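Local coordinates for protein Hydrogenase/urease maturation factor HypB (Helicobacter pylori, PDB 4LPS) that uses its low intrinsic GTPase activity to support nickel insertion during maturation of [NiFe] hydrogenase, is also required for urease maturation, and binds nickel or zinc, at residues 149-161 against 172-186. Numbering follows the deposited sequence.
Sequences GAAMNIVLLSVPE and MFMCADAVIISKADM. With GDP (guanosine-5'-diphosphate), chain D.
Val155 and Leu157 of strand 152-158 pair in parallel with strand 178-182: Ile180 N donates to Val155 O (2.8 Å), and Leu157 N to Ile180 O (2.8 Å). The ladder runs on through Ser182 N to Leu157 O and Val159 N to Ser182 O. At the other end Asp177 grips Asn153 twice: its OD2 takes the Asn153 N-H almost straight on the anti lone pair (2.8 Å, 175°), and its own N donates to Asn153 O. Asn153 ND2 donates to a water lying close to Cys175 O and Asp177 OD2; Asn153 OD1 is hydrogen-bonded to Asn50 ND2 of strand 47-52, and Asp177 OD1 to Tyr236 OH.

On one face Val155 packs against the end of helix 170-174 and the turn after it. With CG1 anti to the backbone N (chi1 -180°), this methyl lies off-centre by the Phe173 ring, 4.3 Å from its centroid, and CG2 touches Met172 SD and Ala176 CB. Leu157 CB meets the ring edge at CZ (4.0 Å). On the opposite face Ile154 CG2 touches Ile180 CD1 (3.8 Å), and Leu156 lies beside Ile180.

Beyond the strand ends lies the nucleotide. Asp185 pairs with guanine N1 and N2, the base recognition expected of the NKxD motif of P-loop GTPases, here SKAD. Lys183 runs extended along the base, its NZ bonding GDP O4' and Gly56 O. Ser182 OG reaches Ser57 O.

The two strands are neighbours in the parallel sheet, joined by a helical crossover, with strand 47-52 flanking 152-158 and strand 210-212 flanking 178-182; helix 218-234 covers Ile154 and Ile180, helix 194-204 Leu157 and Phe173.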
loop_
_atom_site.group_PDB
_atom_site.type_symbol
_atom_site.label_atom_id
_atom_site.label_comp_id
_atom_site.label_asym_id
_atom_site.label_seq_id
_atom_site.Cartn_x
_atom_site.Cartn_y
_atom_site.Cartn_z
ATOM N N GLY A 149 4.035 11.261 -0.710
ATOM C CA GLY A 149 3.979 11.682 -2.097
ATOM C C GLY A 149 3.306 10.683 -3.019
ATOM O O GLY A 149 3.408 10.799 -4.239
ATOM N N ALA A 150 2.614 9.706 -2.445
ATOM C CA ALA A 150 1.995 8.643 -3.234
ATOM C C ALA A 150 0.827 9.147 -4.072
ATOM O O ALA A 150 0.142 10.105 -3.699
ATOM C CB ALA A 150 1.532 7.514 -2.326
ATOM N N ALA A 151 0.611 8.497 -5.212
ATOM C CA ALA A 151 -0.572 8.740 -6.032
ATOM C C ALA A 151 -1.805 8.142 -5.361
ATOM O O ALA A 151 -2.893 8.719 -5.398
ATOM C CB ALA A 151 -0.384 8.162 -7.425
ATOM N N MET A 152 -1.622 6.977 -4.749
ATOM C CA MET A 152 -2.696 6.334 -4.006
ATOM C C MET A 152 -2.200 5.809 -2.672
ATOM O O MET A 152 -1.105 5.249 -2.569
ATOM C CB MET A 152 -3.321 5.180 -4.800
ATOM C CG MET A 152 -3.873 5.546 -6.168
ATOM S SD MET A 152 -4.796 4.175 -6.902
ATOM C CE MET A 152 -6.321 4.269 -5.964
ATOM N N ASN A 153 -3.024 6.007 -1.652
ATOM C CA ASN A 153 -2.807 5.399 -0.354
ATOM C C ASN A 153 -3.902 4.371 -0.122
ATOM O O ASN A 153 -5.085 4.707 -0.059
ATOM C CB ASN A 153 -2.793 6.460 0.745
ATOM C CG ASN A 153 -1.788 7.559 0.474
ATOM O OD1 ASN A 153 -0.594 7.406 0.742
ATOM N ND2 ASN A 153 -2.262 8.673 -0.070
ATOM N N ILE A 154 -3.504 3.110 -0.022
ATOM C CA ILE A 154 -4.462 2.019 0.049
ATOM C C ILE A 154 -4.332 1.256 1.364
ATOM O O ILE A 154 -3.229 0.896 1.784
ATOM C CB ILE A 154 -4.288 1.069 -1.147
ATOM C CG1 ILE A 154 -4.521 1.844 -2.449
ATOM C CG2 ILE A 154 -5.247 -0.109 -1.042
ATOM C CD1 ILE A 154 -4.064 1.124 -3.705
ATOM N N VAL A 155 -5.471 1.035 2.016
ATOM C CA VAL A 155 -5.504 0.410 3.331
ATOM C C VAL A 155 -6.106 -0.996 3.292
ATOM O O VAL A 155 -7.188 -1.203 2.742
ATOM C CB VAL A 155 -6.303 1.269 4.332
ATOM C CG1 VAL A 155 -6.323 0.612 5.700
ATOM C CG2 VAL A 155 -5.700 2.667 4.428
ATOM N N LEU A 156 -5.394 -1.960 3.869
ATOM C CA LEU A 156 -5.925 -3.309 4.024
ATOM C C LEU A 156 -6.560 -3.485 5.394
ATOM O O LEU A 156 -5.996 -3.079 6.411
ATOM C CB LEU A 156 -4.838 -4.371 3.826
ATOM C CG LEU A 156 -4.339 -4.701 2.416
ATOM C CD1 LEU A 156 -3.473 -3.592 1.831
ATOM C CD2 LEU A 156 -3.575 -6.016 2.438
ATOM N N LEU A 157 -7.755 -4.060 5.406
ATOM C CA LEU A 157 -8.370 -4.531 6.639
ATOM C C LEU A 157 -8.621 -6.022 6.483
ATOM O O LEU A 157 -9.426 -6.435 5.646
ATOM C CB LEU A 157 -9.677 -3.787 6.934
ATOM C CG LEU A 157 -10.516 -4.342 8.088
ATOM C CD1 LEU A 157 -9.717 -4.345 9.381
ATOM C CD2 LEU A 157 -11.814 -3.561 8.261
ATOM N N SER A 158 -7.930 -6.833 7.278
ATOM C CA SER A 158 -8.060 -8.275 7.142
ATOM C C SER A 158 -9.247 -8.761 7.952
ATOM O O SER A 158 -9.568 -8.196 9.001
ATOM C CB SER A 158 -6.778 -8.993 7.570
ATOM O OG SER A 158 -6.737 -9.208 8.965
ATOM N N VAL A 159 -9.923 -9.781 7.429
ATOM C CA VAL A 159 -11.110 -10.341 8.066
ATOM C C VAL A 159 -10.878 -10.719 9.538
ATOM O O VAL A 159 -11.709 -10.388 10.385
ATOM C CB VAL A 159 -11.633 -11.576 7.280
ATOM C CG1 VAL A 159 -12.560 -12.422 8.135
ATOM C CG2 VAL A 159 -12.351 -11.130 6.020
ATOM N N PRO A 160 -9.758 -11.400 9.858
ATOM C CA PRO A 160 -9.562 -11.756 11.271
ATOM C C PRO A 160 -9.437 -10.572 12.236
ATOM O O PRO A 160 -9.611 -10.785 13.437
ATOM C CB PRO A 160 -8.258 -12.562 11.251
ATOM C CG PRO A 160 -8.161 -13.094 9.865
ATOM C CD PRO A 160 -8.716 -12.007 9.005
ATOM N N GLU A 161 -9.136 -9.372 11.742
ATOM C CA GLU A 161 -9.001 -8.205 12.620
ATOM C C GLU A 161 -10.338 -7.754 13.206
ATOM O O GLU A 161 -10.378 -7.155 14.279
ATOM C CB GLU A 161 -8.360 -7.029 11.874
ATOM C CG GLU A 161 -6.928 -7.265 11.420
ATOM C CD GLU A 161 -6.418 -6.175 10.498
ATOM O OE1 GLU A 161 -6.589 -4.980 10.828
ATOM O OE2 GLU A 161 -5.846 -6.512 9.440
ATOM N N MET A 172 -6.995 6.683 9.660
ATOM C CA MET A 172 -6.352 5.834 8.662
ATOM C C MET A 172 -7.263 5.588 7.461
ATOM O O MET A 172 -6.837 5.715 6.314
ATOM C CB MET A 172 -5.920 4.502 9.276
ATOM C CG MET A 172 -5.340 3.526 8.263
ATOM S SD MET A 172 -3.827 4.081 7.443
ATOM C CE MET A 172 -2.633 3.896 8.765
ATOM N N PHE A 173 -8.511 5.226 7.725
ATOM C CA PHE A 173 -9.432 4.881 6.649
ATOM C C PHE A 173 -9.915 6.103 5.858
ATOM O O PHE A 173 -10.332 5.969 4.709
ATOM C CB PHE A 173 -10.619 4.094 7.209
ATOM C CG PHE A 173 -10.277 2.675 7.569
ATOM C CD1 PHE A 173 -10.250 1.691 6.592
ATOM C CD2 PHE A 173 -9.953 2.328 8.874
ATOM C CE1 PHE A 173 -9.928 0.380 6.910
ATOM C CE2 PHE A 173 -9.629 1.020 9.199
ATOM C CZ PHE A 173 -9.615 0.046 8.218
ATOM N N MET A 174 -9.867 7.286 6.469
ATOM C CA MET A 174 -10.196 8.519 5.753
ATOM C C MET A 174 -9.101 8.951 4.767
ATOM O O MET A 174 -9.344 9.794 3.905
ATOM C CB MET A 174 -10.499 9.658 6.735
ATOM C CG MET A 174 -11.942 9.664 7.234
ATOM S SD MET A 174 -12.318 11.013 8.375
ATOM C CE MET A 174 -11.272 10.604 9.771
ATOM N N CYS A 175 -7.898 8.395 4.890
ATOM C CA CYS A 175 -6.841 8.738 3.941
ATOM C C CYS A 175 -6.769 7.741 2.785
ATOM O O CYS A 175 -5.967 7.904 1.863
ATOM C CB CYS A 175 -5.485 8.824 4.647
ATOM S SG CYS A 175 -4.618 7.270 4.881
ATOM N N ALA A 176 -7.612 6.714 2.837
ATOM C CA ALA A 176 -7.622 5.675 1.813
ATOM C C ALA A 176 -8.277 6.147 0.516
ATOM O O ALA A 176 -9.376 6.704 0.528
ATOM C CB ALA A 176 -8.330 4.434 2.329
ATOM N N ASP A 177 -7.593 5.912 -0.599
ATOM C CA ASP A 177 -8.190 6.054 -1.919
ATOM C C ASP A 177 -8.876 4.752 -2.304
ATOM O O ASP A 177 -9.636 4.696 -3.269
ATOM C CB ASP A 177 -7.133 6.431 -2.957
ATOM C CG ASP A 177 -6.425 7.720 -2.620
ATOM O OD1 ASP A 177 -7.043 8.791 -2.786
ATOM O OD2 ASP A 177 -5.259 7.665 -2.179
ATOM N N ALA A 178 -8.585 3.707 -1.538
ATOM C CA ALA A 178 -9.213 2.406 -1.710
ATOM C C ALA A 178 -9.006 1.575 -0.454
ATOM O O ALA A 178 -7.978 1.690 0.217
ATOM C CB ALA A 178 -8.642 1.687 -2.928
ATOM N N VAL A 179 -9.984 0.738 -0.139
ATOM C CA VAL A 179 -9.866 -0.167 0.991
ATOM C C VAL A 179 -9.947 -1.599 0.487
ATOM O O VAL A 179 -10.816 -1.940 -0.321
ATOM C CB VAL A 179 -10.964 0.083 2.056
ATOM C CG1 VAL A 179 -10.808 -0.878 3.230
ATOM C CG2 VAL A 179 -10.913 1.514 2.547
ATOM N N ILE A 180 -9.025 -2.432 0.951
ATOM C CA ILE A 180 -9.050 -3.848 0.625
ATOM C C ILE A 180 -9.435 -4.670 1.847
ATOM O O ILE A 180 -8.746 -4.631 2.865
ATOM C CB ILE A 180 -7.681 -4.329 0.103
ATOM C CG1 ILE A 180 -7.318 -3.602 -1.194
ATOM C CG2 ILE A 180 -7.680 -5.837 -0.102
ATOM C CD1 ILE A 180 -5.880 -3.806 -1.613
ATOM N N ILE A 181 -10.534 -5.413 1.747
ATOM C CA ILE A 181 -10.855 -6.408 2.762
ATOM C C ILE A 181 -10.084 -7.675 2.422
ATOM O O ILE A 181 -10.475 -8.433 1.532
ATOM C CB ILE A 181 -12.368 -6.705 2.839
ATOM C CG1 ILE A 181 -13.151 -5.429 3.161
ATOM C CG2 ILE A 181 -12.650 -7.770 3.895
ATOM C CD1 ILE A 181 -14.662 -5.619 3.193
ATOM N N SER A 182 -8.981 -7.897 3.126
ATOM C CA SER A 182 -8.072 -8.979 2.775
ATOM C C SER A 182 -8.411 -10.245 3.549
ATOM O O SER A 182 -9.171 -10.200 4.519
ATOM C CB SER A 182 -6.618 -8.566 3.019
ATOM O OG SER A 182 -6.403 -8.158 4.355
ATOM N N LYS A 183 -7.852 -11.369 3.099
ATOM C CA LYS A 183 -8.172 -12.690 3.640
ATOM C C LYS A 183 -9.681 -12.936 3.603
ATOM O O LYS A 183 -10.273 -13.433 4.563
ATOM C CB LYS A 183 -7.626 -12.840 5.066
ATOM C CG LYS A 183 -6.188 -12.339 5.216
ATOM C CD LYS A 183 -5.599 -12.666 6.584
ATOM C CE LYS A 183 -4.194 -12.089 6.719
ATOM N NZ LYS A 183 -3.540 -12.452 8.014
ATOM N N ALA A 184 -10.292 -12.589 2.473
ATOM C CA ALA A 184 -11.738 -12.696 2.308
ATOM C C ALA A 184 -12.232 -14.144 2.350
ATOM O O ALA A 184 -13.423 -14.394 2.542
ATOM C CB ALA A 184 -12.158 -12.035 1.005
ATOM N N ASP A 185 -11.315 -15.091 2.169
ATOM C CA ASP A 185 -11.628 -16.509 2.327
ATOM C C ASP A 185 -12.068 -16.861 3.751
ATOM O O ASP A 185 -12.655 -17.919 3.981
ATOM C CB ASP A 185 -10.421 -17.363 1.929
ATOM C CG ASP A 185 -9.153 -16.946 2.648
ATOM O OD1 ASP A 185 -8.660 -15.826 2.394
ATOM O OD2 ASP A 185 -8.640 -17.743 3.465
ATOM N N MET A 186 -11.773 -15.974 4.701
ATOM C CA MET A 186 -12.020 -16.233 6.120
ATOM C C MET A 186 -13.327 -15.637 6.654
ATOM O O MET A 186 -13.588 -15.693 7.859
ATOM C CB MET A 186 -10.845 -15.703 6.950
ATOM C CG MET A 186 -9.528 -16.436 6.718
ATOM S SD MET A 186 -9.472 -18.019 7.575
ATOM C CE MET A 186 -8.372 -18.954 6.514
HETATM P PB GDP D . 1.819 -8.530 6.169
HETATM O O1B GDP D . 2.539 -8.681 7.485
HETATM O O2B GDP D . 2.800 -8.247 5.059
HETATM O O3B GDP D . 0.843 -7.381 6.232
HETATM O O3A GDP D . 0.993 -9.870 5.856
HETATM P PA GDP D . 1.689 -11.259 5.427
HETATM O O1A GDP D . 1.849 -11.317 3.930
HETATM O O2A GDP D . 3.006 -11.475 6.127
HETATM O "O5'" GDP D . 0.588 -12.330 5.875
HETATM C "C5'" GDP D . 0.494 -12.751 7.234
HETATM C "C4'" GDP D . -0.189 -14.110 7.272
HETATM O "O4'" GDP D . -1.455 -14.030 6.617
HETATM C "C3'" GDP D . 0.624 -15.144 6.516
HETATM O "O3'" GDP D . 0.568 -16.369 7.253
HETATM C "C2'" GDP D . -0.101 -15.336 5.204
HETATM O "O2'" GDP D . 0.027 -16.683 4.751
HETATM C "C1'" GDP D . -1.533 -15.029 5.595
HETATM N N9 GDP D . -2.343 -14.509 4.471
HETATM C C8 GDP D . -2.043 -13.510 3.619
HETATM N N7 GDP D . -3.058 -13.311 2.742
HETATM C C5 GDP D . -4.038 -14.188 3.041
HETATM C C6 GDP D . -5.387 -14.524 2.526
HETATM O O6 GDP D . -5.873 -13.912 1.553
HETATM N N1 GDP D . -6.071 -15.503 3.131
HETATM C C2 GDP D . -5.570 -16.180 4.182
HETATM N N2 GDP D . -6.311 -17.161 4.751
HETATM N N3 GDP D . -4.347 -15.927 4.707
HETATM C C4 GDP D . -3.558 -14.964 4.186
HETATM O O HOH W 1 -4.975 9.399 -0.265
HETATM O O HOH W 2 -5.140 -11.062 9.915
#